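Local coordinates for hemolysin-related protein (Vibrio cholerae serotype O1, PDB 6MLT) that is a secreted biofilm matrix protein that probably mediates adhesion through a beta-propeller and a carbohydrate-binding beta-prism domain, at residues Gln214-Val226 against Val238-Glu252. Residues are numbered along the deposited sequence; the frame is centred on the assembly and turned at random.
Sequences QYQANDTVWFSSV and VVSVPASLSTPENSE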
loop_
_atom_site.group_PDB
_atom_site.type_symbol
_atom_site.label_atom_id
_atom_site.label_comp_id
_atom_site.label_asym_id
_atom_site.label_seq_id
_atom_site.Cartn_x
_atom_site.Cartn_y
_atom_site.Cartn_z
ATOM N N GLN A 214 -7.488 -13.525 16.634
ATOM C CA GLN A 214 -7.615 -12.258 17.332
ATOM C C GLN A 214 -6.306 -11.934 18.030
ATOM O O GLN A 214 -5.768 -12.773 18.756
ATOM C CB GLN A 214 -8.758 -12.325 18.343
ATOM C CG GLN A 214 -9.051 -11.035 19.050
ATOM C CD GLN A 214 -10.371 -11.101 19.786
ATOM O OE1 GLN A 214 -11.424 -11.293 19.171
ATOM N NE2 GLN A 214 -10.323 -10.979 21.107
ATOM N N TYR A 215 -5.798 -10.729 17.799
ATOM C CA TYR A 215 -4.619 -10.250 18.507
ATOM C C TYR A 215 -5.043 -9.732 19.873
ATOM O O TYR A 215 -5.895 -8.844 19.966
ATOM C CB TYR A 215 -3.924 -9.152 17.707
ATOM C CG TYR A 215 -2.690 -8.605 18.384
ATOM C CD1 TYR A 215 -1.614 -9.431 18.661
ATOM C CD2 TYR A 215 -2.603 -7.267 18.752
ATOM C CE1 TYR A 215 -0.483 -8.950 19.284
ATOM C CE2 TYR A 215 -1.467 -6.771 19.378
ATOM C CZ TYR A 215 -0.415 -7.625 19.640
ATOM O OH TYR A 215 0.719 -7.167 20.255
ATOM N N GLN A 216 -4.454 -10.284 20.927
ATOM C CA GLN A 216 -4.769 -9.878 22.293
ATOM C C GLN A 216 -3.980 -8.618 22.626
ATOM O O GLN A 216 -2.747 -8.642 22.694
ATOM C CB GLN A 216 -4.447 -11.005 23.273
ATOM N N ALA A 217 -4.692 -7.517 22.826
ATOM C CA ALA A 217 -4.097 -6.238 23.171
ATOM C C ALA A 217 -4.639 -5.775 24.517
ATOM O O ALA A 217 -5.604 -6.322 25.050
ATOM C CB ALA A 217 -4.383 -5.193 22.090
ATOM N N ASN A 218 -4.006 -4.738 25.060
ATOM C CA ASN A 218 -4.363 -4.210 26.367
ATOM C C ASN A 218 -5.442 -3.131 26.305
ATOM O O ASN A 218 -5.898 -2.671 27.357
ATOM C CB ASN A 218 -3.100 -3.666 27.046
ATOM C CG ASN A 218 -2.014 -4.726 27.181
ATOM O OD1 ASN A 218 -0.873 -4.549 26.733
ATOM N ND2 ASN A 218 -2.373 -5.840 27.787
ATOM N N ASP A 219 -5.855 -2.727 25.109
ATOM C CA ASP A 219 -6.913 -1.741 24.916
ATOM C C ASP A 219 -7.358 -1.868 23.465
ATOM O O ASP A 219 -6.837 -2.696 22.712
ATOM C CB ASP A 219 -6.424 -0.321 25.246
ATOM C CG ASP A 219 -7.544 0.620 25.718
ATOM O OD1 ASP A 219 -8.737 0.388 25.405
ATOM O OD2 ASP A 219 -7.216 1.616 26.398
ATOM N N THR A 220 -8.316 -1.033 23.077
ATOM C CA THR A 220 -8.864 -1.063 21.723
ATOM C C THR A 220 -7.756 -0.932 20.686
ATOM O O THR A 220 -6.881 -0.071 20.802
ATOM C CB THR A 220 -9.872 0.080 21.550
ATOM O OG1 THR A 220 -10.907 -0.041 22.532
ATOM C CG2 THR A 220 -10.496 0.067 20.158
ATOM N N VAL A 221 -7.815 -1.776 19.656
ATOM C CA VAL A 221 -6.925 -1.665 18.508
ATOM C C VAL A 221 -7.566 -0.710 17.512
ATOM O O VAL A 221 -8.706 -0.923 17.080
ATOM C CB VAL A 221 -6.662 -3.035 17.863
ATOM C CG1 VAL A 221 -5.758 -2.887 16.658
ATOM C CG2 VAL A 221 -6.052 -4.001 18.872
ATOM N N TRP A 222 -6.838 0.335 17.149
ATOM C CA TRP A 222 -7.343 1.382 16.270
ATOM C C TRP A 222 -6.888 1.078 14.841
ATOM O O TRP A 222 -7.083 -0.061 14.398
ATOM C CB TRP A 222 -6.923 2.745 16.821
ATOM C CG TRP A 222 -7.841 3.246 17.889
ATOM C CD1 TRP A 222 -8.026 2.714 19.129
ATOM C CD2 TRP A 222 -8.704 4.387 17.806
ATOM N NE1 TRP A 222 -8.952 3.453 19.825
ATOM C CE2 TRP A 222 -9.380 4.489 19.036
ATOM C CE3 TRP A 222 -8.970 5.331 16.810
ATOM C CZ2 TRP A 222 -10.305 5.496 19.299
ATOM C CZ3 TRP A 222 -9.888 6.337 17.076
ATOM C CH2 TRP A 222 -10.542 6.409 18.305
ATOM N N PHE A 223 -6.289 2.012 14.111
ATOM C CA PHE A 223 -6.107 1.846 12.682
ATOM C C PHE A 223 -4.945 0.914 12.376
ATOM O O PHE A 223 -4.003 0.756 13.163
ATOM C CB PHE A 223 -5.898 3.208 12.021
ATOM C CG PHE A 223 -7.097 4.106 12.135
ATOM C CD1 PHE A 223 -8.174 3.943 11.284
ATOM C CD2 PHE A 223 -7.163 5.090 13.108
ATOM C CE1 PHE A 223 -9.292 4.754 11.397
ATOM C CE2 PHE A 223 -8.283 5.899 13.222
ATOM C CZ PHE A 223 -9.342 5.728 12.361
ATOM N N SER A 224 -5.036 0.281 11.214
ATOM C CA SER A 224 -4.059 -0.683 10.767
ATOM C C SER A 224 -3.672 -0.374 9.330
ATOM O O SER A 224 -4.355 0.370 8.617
ATOM C CB SER A 224 -4.605 -2.115 10.878
ATOM O OG SER A 224 -5.759 -2.269 10.071
ATOM N N SER A 225 -2.538 -0.941 8.941
ATOM C CA SER A 225 -1.985 -0.863 7.602
ATOM C C SER A 225 -1.574 -2.268 7.194
ATOM O O SER A 225 -1.168 -3.072 8.034
ATOM C CB SER A 225 -0.748 0.057 7.548
ATOM O OG SER A 225 -1.026 1.356 8.039
ATOM N N VAL A 226 -1.659 -2.558 5.902
ATOM C CA VAL A 226 -1.148 -3.807 5.357
ATOM C C VAL A 226 0.007 -3.462 4.434
ATOM O O VAL A 226 -0.036 -2.455 3.719
ATOM C CB VAL A 226 -2.249 -4.611 4.632
ATOM C CG1 VAL A 226 -2.832 -3.826 3.476
ATOM C CG2 VAL A 226 -1.713 -5.950 4.163
ATOM N N VAL A 238 0.199 -3.938 10.264
ATOM C CA VAL A 238 0.685 -3.001 11.275
ATOM C C VAL A 238 -0.517 -2.475 12.044
ATOM O O VAL A 238 -1.485 -2.010 11.434
ATOM C CB VAL A 238 1.465 -1.839 10.635
ATOM C CG1 VAL A 238 2.113 -0.988 11.715
ATOM C CG2 VAL A 238 2.509 -2.365 9.669
ATOM N N VAL A 239 -0.452 -2.523 13.377
ATOM C CA VAL A 239 -1.576 -2.128 14.220
ATOM C C VAL A 239 -1.097 -1.179 15.313
ATOM O O VAL A 239 0.033 -1.284 15.803
ATOM C CB VAL A 239 -2.279 -3.352 14.843
ATOM C CG1 VAL A 239 -2.769 -4.300 13.757
ATOM C CG2 VAL A 239 -1.350 -4.086 15.809
ATOM N N SER A 240 -1.985 -0.267 15.714
ATOM C CA SER A 240 -1.727 0.716 16.764
ATOM C C SER A 240 -2.762 0.580 17.872
ATOM O O SER A 240 -3.964 0.490 17.598
ATOM C CB SER A 240 -1.771 2.149 16.208
ATOM O OG SER A 240 -0.661 2.438 15.377
ATOM N N VAL A 241 -2.294 0.588 19.117
ATOM C CA VAL A 241 -3.150 0.652 20.300
ATOM C C VAL A 241 -2.820 1.949 21.030
ATOM O O VAL A 241 -1.750 2.041 21.647
ATOM C CB VAL A 241 -2.938 -0.562 21.216
ATOM C CG1 VAL A 241 -3.831 -0.468 22.452
ATOM C CG2 VAL A 241 -3.202 -1.857 20.458
ATOM N N PRO A 242 -3.677 2.967 20.994
ATOM C CA PRO A 242 -3.301 4.254 21.598
ATOM C C PRO A 242 -3.461 4.300 23.107
ATOM O O PRO A 242 -2.717 5.007 23.793
ATOM C CB PRO A 242 -4.245 5.251 20.912
ATOM C CG PRO A 242 -5.425 4.438 20.485
ATOM C CD PRO A 242 -4.891 3.071 20.164
ATOM N N ALA A 243 -4.418 3.545 23.635
ATOM C CA ALA A 243 -4.717 3.587 25.061
ATOM C C ALA A 243 -4.938 5.034 25.499
ATOM O O ALA A 243 -5.547 5.818 24.764
ATOM C CB ALA A 243 -3.592 2.921 25.856
ATOM N N SER A 244 -4.455 5.412 26.680
ATOM C CA SER A 244 -4.632 6.773 27.164
ATOM C C SER A 244 -3.363 7.223 27.869
ATOM O O SER A 244 -2.502 6.418 28.222
ATOM C CB SER A 244 -5.822 6.878 28.121
ATOM O OG SER A 244 -5.480 6.312 29.374
ATOM N N LEU A 245 -3.262 8.533 28.086
ATOM C CA LEU A 245 -2.060 9.072 28.696
ATOM C C LEU A 245 -1.877 8.580 30.126
ATOM O O LEU A 245 -0.746 8.548 30.616
ATOM C CB LEU A 245 -2.099 10.598 28.662
ATOM C CG LEU A 245 -0.806 11.333 29.029
ATOM C CD1 LEU A 245 0.357 10.897 28.149
ATOM C CD2 LEU A 245 -1.030 12.836 28.914
ATOM N N SER A 246 -2.956 8.184 30.801
ATOM C CA SER A 246 -2.842 7.639 32.147
ATOM C C SER A 246 -2.633 6.130 32.159
ATOM O O SER A 246 -2.389 5.566 33.231
ATOM C CB SER A 246 -4.086 7.988 32.966
ATOM O OG SER A 246 -5.236 7.387 32.412
ATOM N N THR A 247 -2.726 5.459 31.002
ATOM C CA THR A 247 -2.445 4.023 30.915
ATOM C C THR A 247 -1.448 3.751 29.792
ATOM O O THR A 247 -1.697 2.932 28.907
ATOM C CB THR A 247 -3.729 3.226 30.701
ATOM O OG1 THR A 247 -4.374 3.657 29.493
ATOM C CG2 THR A 247 -4.681 3.393 31.885
ATOM N N PRO A 248 -0.297 4.426 29.803
ATOM C CA PRO A 248 0.651 4.275 28.688
ATOM C C PRO A 248 1.189 2.867 28.547
ATOM O O PRO A 248 1.601 2.481 27.444
ATOM C CB PRO A 248 1.765 5.269 29.038
ATOM C CG PRO A 248 1.701 5.392 30.522
ATOM C CD PRO A 248 0.241 5.272 30.881
ATOM N N GLU A 249 1.193 2.089 29.628
ATOM C CA GLU A 249 1.663 0.710 29.576
ATOM C C GLU A 249 0.793 -0.162 28.681
ATOM O O GLU A 249 1.209 -1.266 28.316
ATOM C CB GLU A 249 1.709 0.117 30.990
ATOM C CG GLU A 249 0.345 -0.088 31.661
ATOM C CD GLU A 249 -0.222 1.176 32.315
ATOM O OE1 GLU A 249 0.325 2.281 32.091
ATOM O OE2 GLU A 249 -1.222 1.060 33.060
ATOM N N ASN A 250 -0.408 0.301 28.337
ATOM C CA ASN A 250 -1.324 -0.445 27.486
ATOM C C ASN A 250 -1.210 -0.083 26.009
ATOM O O ASN A 250 -1.843 -0.744 25.177
ATOM C CB ASN A 250 -2.772 -0.221 27.944
ATOM C CG ASN A 250 -3.063 -0.881 29.277
ATOM O OD1 ASN A 250 -2.277 -1.693 29.754
ATOM N ND2 ASN A 250 -4.201 -0.547 29.876
ATOM N N SER A 251 -0.432 0.939 25.662
ATOM C CA SER A 251 -0.288 1.320 24.268
ATOM C C SER A 251 0.783 0.467 23.600
ATOM O O SER A 251 1.638 -0.132 24.260
ATOM C CB SER A 251 0.069 2.802 24.142
ATOM O OG SER A 251 1.357 3.082 24.674
ATOM N N GLU A 252 0.721 0.408 22.272
ATOM C CA GLU A 252 1.754 -0.293 21.526
ATOM C C GLU A 252 1.602 -0.007 20.042
ATOM O O GLU A 252 0.568 0.484 19.576
ATOM C CB GLU A 252 1.703 -1.804 21.775
ATOM C CG GLU A 252 0.473 -2.498 21.214
ATOM C CD GLU A 252 0.499 -3.995 21.475
ATOM O OE1 GLU A 252 0.004 -4.432 22.535
ATOM O OE2 GLU A 252 1.040 -4.732 20.625
HETATM O O HOH W 1 -0.465 -6.864 23.281
HETATM O O HOH W 2 -1.845 -3.195 24.021
HETATM O O HOH W 3 -5.947 1.574 28.616
HETATM O O HOH W 4 -6.608 2.013 22.652
#
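Y215, in the linker from the previous blade of a beta-propeller, meets E252 at the start of strand 252-256, the third strand of a four-stranded antiparallel blade. The hairpin of strands 224-227 and 236-241 makes the other part of the contact, and the loop 242-251 between the second and third strands packs against the incoming linker. With its CG anti to the backbone N (chi1 180°), Y215 swings its ring toward E252, whose carboxylate arrives at the ring edge, turned almost perpendicular to it. The hydroxyl OH donates a very short bond to E252 OE2, 2.5 Å. The other oxygen, OE1, takes a bond from a water shared with Y215 OH and Q216 O and a salt bridge from R265; a second water, bound by N218 N, can also donate to it. The buried carboxylate is thus gripped on both oxygens and is probably ionised.

Beyond it lies a small apolar layer. V241 CG2 touches both A217 CB (3.9 Å) and V221 CG2. The trans chi1 of V221 sets its CG1 4.0 Å from V239 CB while CG2 faces V241, so one valine spans both. Farther out, N218 lays its CB against the amide of N250, 3.5 Å from OD1; the two side chains cross at about a right angle. D219 OD2 reaches N250 ND2 through a water that also contacts T247 OG1, and T220 N meets D219 OD1 on the anti side, 27° out of the carboxylate plane, which holds this carboxylate by both oxygens.

Nearer the strands, W222 N bonds S240 O at 2.9 Å. P242 CG sits over one face of the W222 indole, 3.7 Å from the centroid of the five-membered ring (CH-pi), the two side chains crossing roughly perpendicularly, and W521 meets the same tryptophan edge-to-face. Q277 takes the hydroxyls of S225 and S240, joining this blade to the next. Within the hairpin, S225 and V238 form a hydrogen-bonded antiparallel pair in which V238 N gives a nearly straight bond to S225 O, 2.8 Å long and 172° at the hydrogen.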